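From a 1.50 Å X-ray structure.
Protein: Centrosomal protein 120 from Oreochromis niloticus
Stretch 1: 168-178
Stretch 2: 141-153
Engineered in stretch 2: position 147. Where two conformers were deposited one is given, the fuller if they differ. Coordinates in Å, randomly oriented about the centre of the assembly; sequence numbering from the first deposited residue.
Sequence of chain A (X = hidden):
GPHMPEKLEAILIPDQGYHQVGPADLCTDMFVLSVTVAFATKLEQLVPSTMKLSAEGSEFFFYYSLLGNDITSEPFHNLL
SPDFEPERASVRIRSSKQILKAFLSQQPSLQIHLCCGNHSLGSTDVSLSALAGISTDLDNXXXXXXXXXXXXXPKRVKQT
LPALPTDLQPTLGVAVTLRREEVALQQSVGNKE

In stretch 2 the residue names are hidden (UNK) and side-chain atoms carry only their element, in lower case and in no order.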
# COMPACT_ATOMS: atom_id res chain seq x y z
N LEU A 168 22.36 1.31 1.98
CA LEU A 168 21.10 1.44 2.70
C LEU A 168 20.18 2.36 1.91
O LEU A 168 20.51 3.54 1.70
CB LEU A 168 21.36 2.00 4.10
CG LEU A 168 22.33 1.21 4.99
CD1 LEU A 168 22.53 1.90 6.34
CD2 LEU A 168 21.83 -0.22 5.18
N GLN A 169 19.05 1.85 1.45
CA GLN A 169 18.18 2.58 0.55
C GLN A 169 16.88 2.97 1.24
O GLN A 169 16.58 2.47 2.34
CB GLN A 169 17.91 1.75 -0.73
CG GLN A 169 18.91 2.07 -1.86
CD GLN A 169 18.46 1.67 -3.26
OE1 GLN A 169 17.73 2.41 -3.94
NE2 GLN A 169 18.93 0.52 -3.72
N PRO A 170 16.12 3.90 0.67
CA PRO A 170 14.85 4.29 1.28
C PRO A 170 13.90 3.10 1.33
O PRO A 170 13.67 2.42 0.33
CB PRO A 170 14.31 5.37 0.35
CG PRO A 170 15.45 5.83 -0.44
CD PRO A 170 16.36 4.66 -0.57
N THR A 171 13.34 2.87 2.50
CA THR A 171 12.59 1.66 2.78
C THR A 171 11.28 2.05 3.45
O THR A 171 11.27 2.96 4.29
CB THR A 171 13.43 0.80 3.71
OG1 THR A 171 14.68 0.50 3.06
CG2 THR A 171 12.72 -0.46 4.07
N LEU A 172 10.20 1.36 3.09
CA LEU A 172 8.88 1.56 3.69
C LEU A 172 8.36 0.21 4.14
O LEU A 172 8.21 -0.70 3.33
CB LEU A 172 7.92 2.16 2.66
CG LEU A 172 6.52 2.49 3.18
CD1 LEU A 172 6.61 3.56 4.24
CD2 LEU A 172 5.63 2.94 2.05
N GLY A 173 8.07 0.08 5.43
CA GLY A 173 7.44 -1.13 5.92
C GLY A 173 5.95 -1.13 5.61
O GLY A 173 5.24 -0.20 6.00
N VAL A 174 5.48 -2.13 4.86
CA VAL A 174 4.07 -2.23 4.47
C VAL A 174 3.55 -3.62 4.80
O VAL A 174 4.23 -4.62 4.56
CB VAL A 174 3.89 -1.95 2.97
CG1 VAL A 174 2.41 -1.97 2.58
CG2 VAL A 174 4.52 -0.62 2.57
N ALA A 175 2.31 -3.68 5.28
CA ALA A 175 1.61 -4.95 5.42
C ALA A 175 0.31 -4.85 4.64
O ALA A 175 -0.46 -3.90 4.82
CB ALA A 175 1.29 -5.24 6.89
N VAL A 176 0.06 -5.82 3.76
CA VAL A 176 -1.21 -5.94 3.06
C VAL A 176 -1.89 -7.21 3.55
O VAL A 176 -1.26 -8.26 3.64
CB VAL A 176 -1.04 -5.95 1.53
CG1 VAL A 176 -0.48 -4.61 1.06
CG2 VAL A 176 -0.15 -7.11 1.08
N THR A 177 -3.18 -7.10 3.89
CA THR A 177 -3.89 -8.21 4.51
C THR A 177 -5.25 -8.41 3.85
O THR A 177 -5.93 -7.45 3.48
CB THR A 177 -4.09 -7.93 6.02
OG1 THR A 177 -2.82 -7.96 6.68
CG2 THR A 177 -5.01 -8.97 6.68
N LEU A 178 -5.63 -9.67 3.67
CA LEU A 178 -6.97 -10.04 3.23
C LEU A 178 -7.58 -10.96 4.28
O LEU A 178 -6.92 -11.89 4.73
CB LEU A 178 -6.91 -10.74 1.88
CG LEU A 178 -8.25 -11.22 1.32
CD1 LEU A 178 -9.16 -10.04 0.96
CD2 LEU A 178 -8.06 -12.13 0.13
N UNK A 141 -8.26 -17.90 8.90
CA UNK A 141 -7.28 -16.90 9.30
C UNK A 141 -7.10 -15.84 8.22
O UNK A 141 -7.32 -16.09 7.03
c UNK A 141 -3.30 -19.88 8.22
c UNK A 141 -3.96 -18.93 9.20
c UNK A 141 -5.30 -18.43 8.68
n UNK A 141 -1.95 -20.29 8.70
c UNK A 141 -5.93 -17.52 9.70
N UNK A 142 -6.70 -14.66 8.67
CA UNK A 142 -6.28 -13.61 7.75
C UNK A 142 -5.00 -14.02 7.04
O UNK A 142 -4.21 -14.82 7.56
c UNK A 142 -6.05 -12.31 8.52
N UNK A 143 -4.81 -13.50 5.84
CA UNK A 143 -3.57 -13.68 5.08
C UNK A 143 -2.87 -12.33 4.97
O UNK A 143 -3.52 -11.33 4.64
c UNK A 143 -3.87 -14.21 3.68
N UNK A 144 -1.56 -12.30 5.22
CA UNK A 144 -0.82 -11.04 5.25
C UNK A 144 0.53 -11.20 4.56
O UNK A 144 1.24 -12.18 4.78
c UNK A 144 0.26 -9.28 6.71
o UNK A 144 -1.82 -10.32 7.33
c UNK A 144 -0.57 -10.57 6.69
N UNK A 145 0.87 -10.21 3.74
CA UNK A 145 2.23 -10.04 3.23
C UNK A 145 2.79 -8.80 3.90
O UNK A 145 2.22 -7.71 3.79
c UNK A 145 3.68 -9.61 1.24
c UNK A 145 1.72 -11.12 1.05
c UNK A 145 2.25 -9.88 1.71
N UNK A 146 3.89 -8.97 4.62
CA UNK A 146 4.52 -7.87 5.34
C UNK A 146 5.97 -7.84 4.92
O UNK A 146 6.64 -8.88 4.95
o UNK A 146 4.16 -8.26 9.57
c UNK A 146 4.78 -6.92 7.69
c UNK A 146 4.33 -7.10 9.13
c UNK A 146 4.41 -8.11 6.84
o UNK A 146 4.14 -6.08 9.82
N UNK A 147 6.46 -6.68 4.50
CA UNK A 147 7.85 -6.62 4.07
C UNK A 147 8.35 -5.19 4.15
O UNK A 147 7.58 -4.24 4.34
o UNK A 147 9.39 -7.42 2.38
c UNK A 147 8.02 -7.18 2.66
N UNK A 148 9.66 -5.05 3.99
CA UNK A 148 10.30 -3.75 3.86
C UNK A 148 10.51 -3.53 2.37
O UNK A 148 11.31 -4.23 1.73
c UNK A 148 11.63 -3.76 4.61
N UNK A 149 9.79 -2.58 1.81
CA UNK A 149 9.81 -2.32 0.38
C UNK A 149 10.69 -1.12 0.08
O UNK A 149 10.73 -0.15 0.85
c UNK A 149 8.37 -2.07 -0.09
c UNK A 149 6.71 -3.55 1.10
c UNK A 149 5.88 -5.58 0.10
c UNK A 149 7.50 -3.29 -0.02
c UNK A 149 6.67 -5.33 -1.02
c UNK A 149 5.91 -4.69 1.16
c UNK A 149 7.47 -4.20 -1.07
N UNK A 150 11.43 -1.18 -1.03
CA UNK A 150 12.35 -0.11 -1.40
C UNK A 150 11.63 0.93 -2.24
O UNK A 150 10.99 0.61 -3.24
c UNK A 150 14.19 -1.81 -1.37
c UNK A 150 14.78 -1.37 -0.07
c UNK A 150 14.56 0.44 -2.45
c UNK A 150 13.56 -0.68 -2.16
N UNK A 151 11.77 2.20 -1.85
CA UNK A 151 11.22 3.31 -2.61
C UNK A 151 12.21 3.73 -3.69
O UNK A 151 13.39 3.94 -3.40
c UNK A 151 8.39 4.47 -1.56
c UNK A 151 9.74 5.24 0.42
c UNK A 151 9.68 4.28 -0.79
c UNK A 151 10.91 4.49 -1.69
N UNK A 152 11.72 3.86 -4.92
CA UNK A 152 12.55 4.24 -6.06
C UNK A 152 12.18 5.64 -6.51
O UNK A 152 11.00 5.92 -6.75
c UNK A 152 12.32 3.26 -7.23
c UNK A 152 12.77 1.84 -6.96
c UNK A 152 14.27 1.71 -6.85
o UNK A 152 15.00 2.63 -7.22
n UNK A 152 14.74 0.58 -6.34
N UNK A 153 13.16 6.53 -6.69
CA UNK A 153 12.87 7.87 -7.23
C UNK A 153 12.51 7.79 -8.70
O UNK A 153 12.91 6.84 -9.40
c UNK A 153 15.22 7.53 -7.12
c UNK A 153 14.60 6.33 -6.46
c UNK A 153 14.19 8.61 -7.03
O HOH W 1 15.93 4.26 -4.06

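Position 141 carries four carbons in a row ending in a nitrogen, all clear of stretch 1; the chain is that of Lys141. Position 142 has one carbon, its CB, 4.0 Å from Thr177 CG2, and is Ala142. Position 143 also stops at CB; its backbone N and O each lie 2.9 Å from Leu178, N to O and O to N, in a pair of hydrogen bonds. It is Ala143.

At position 144 one carbon bears an oxygen and a carbon, the fork of threonine. The oxygen sits 2.6 Å from Thr177 OG1, a hydrogen bond in which either hydroxyl could donate, so this is Thr144. Position 145 has three carbons, one carrying the other two, and its CB approaches Val176 CG2 at 3.7 Å: Val145.

Position 146 shows three carbons, the third bearing two oxygens, while the middle one packs 4.0 Å from Ala175 CB. A carboxylate on a two-carbon stem identifies Glu146. Position 147 has a carbon and then an oxygen, which stays clear of stretch 1; its backbone N and O bond Val174 O and N, both at 3.0 Å. This is Ser147, an engineered residue.

Position 148 has a lone CB, 3.5 Å from Thr171 CG2, and is Ala148. Position 149 has one carbon followed by a six-carbon ring with no further atom, hence Phe149; its CD2 lies 3.7 Å from Val174 CB.

Position 150 has four carbons forked at the first, one arm two carbons long, whose tip reaches to 3.6 Å from Thr171 OG1: Ile150. Its CG2 meets Gln169 CB at 4.0 Å. Position 151 has four carbons forked at the second, with CB 4.1 Å from Pro170 CB, as expected of Leu151.

Position 152 has three carbons, the third bearing two further atoms, one O and one N; the amide marks Gln152. Position 153 closes three carbons onto its own backbone N, the ring of Pro153.

The contact is an antiparallel strand pairing, with strand directions 151° apart. Hydrogen-bonded pairs alternate with non-hydrogen-bonded ones, where CA atoms approach carbonyls, as Thr177 CA does Ala143 O at 3.1 Å. Beyond the strands, Leu151 N donates to Pro170 O at 2.9 Å, and a water donates to Leu151 O and Gln169 OE1, each 2.6 Å from its oxygen. Leu172, Val174 and Val176 share one face with Phe149 and Val145; the other carries the threonine hydroxyl bond. Together the stretches bury 874 Å².

Stretch 2 (141-153) KAATVESAFILQP
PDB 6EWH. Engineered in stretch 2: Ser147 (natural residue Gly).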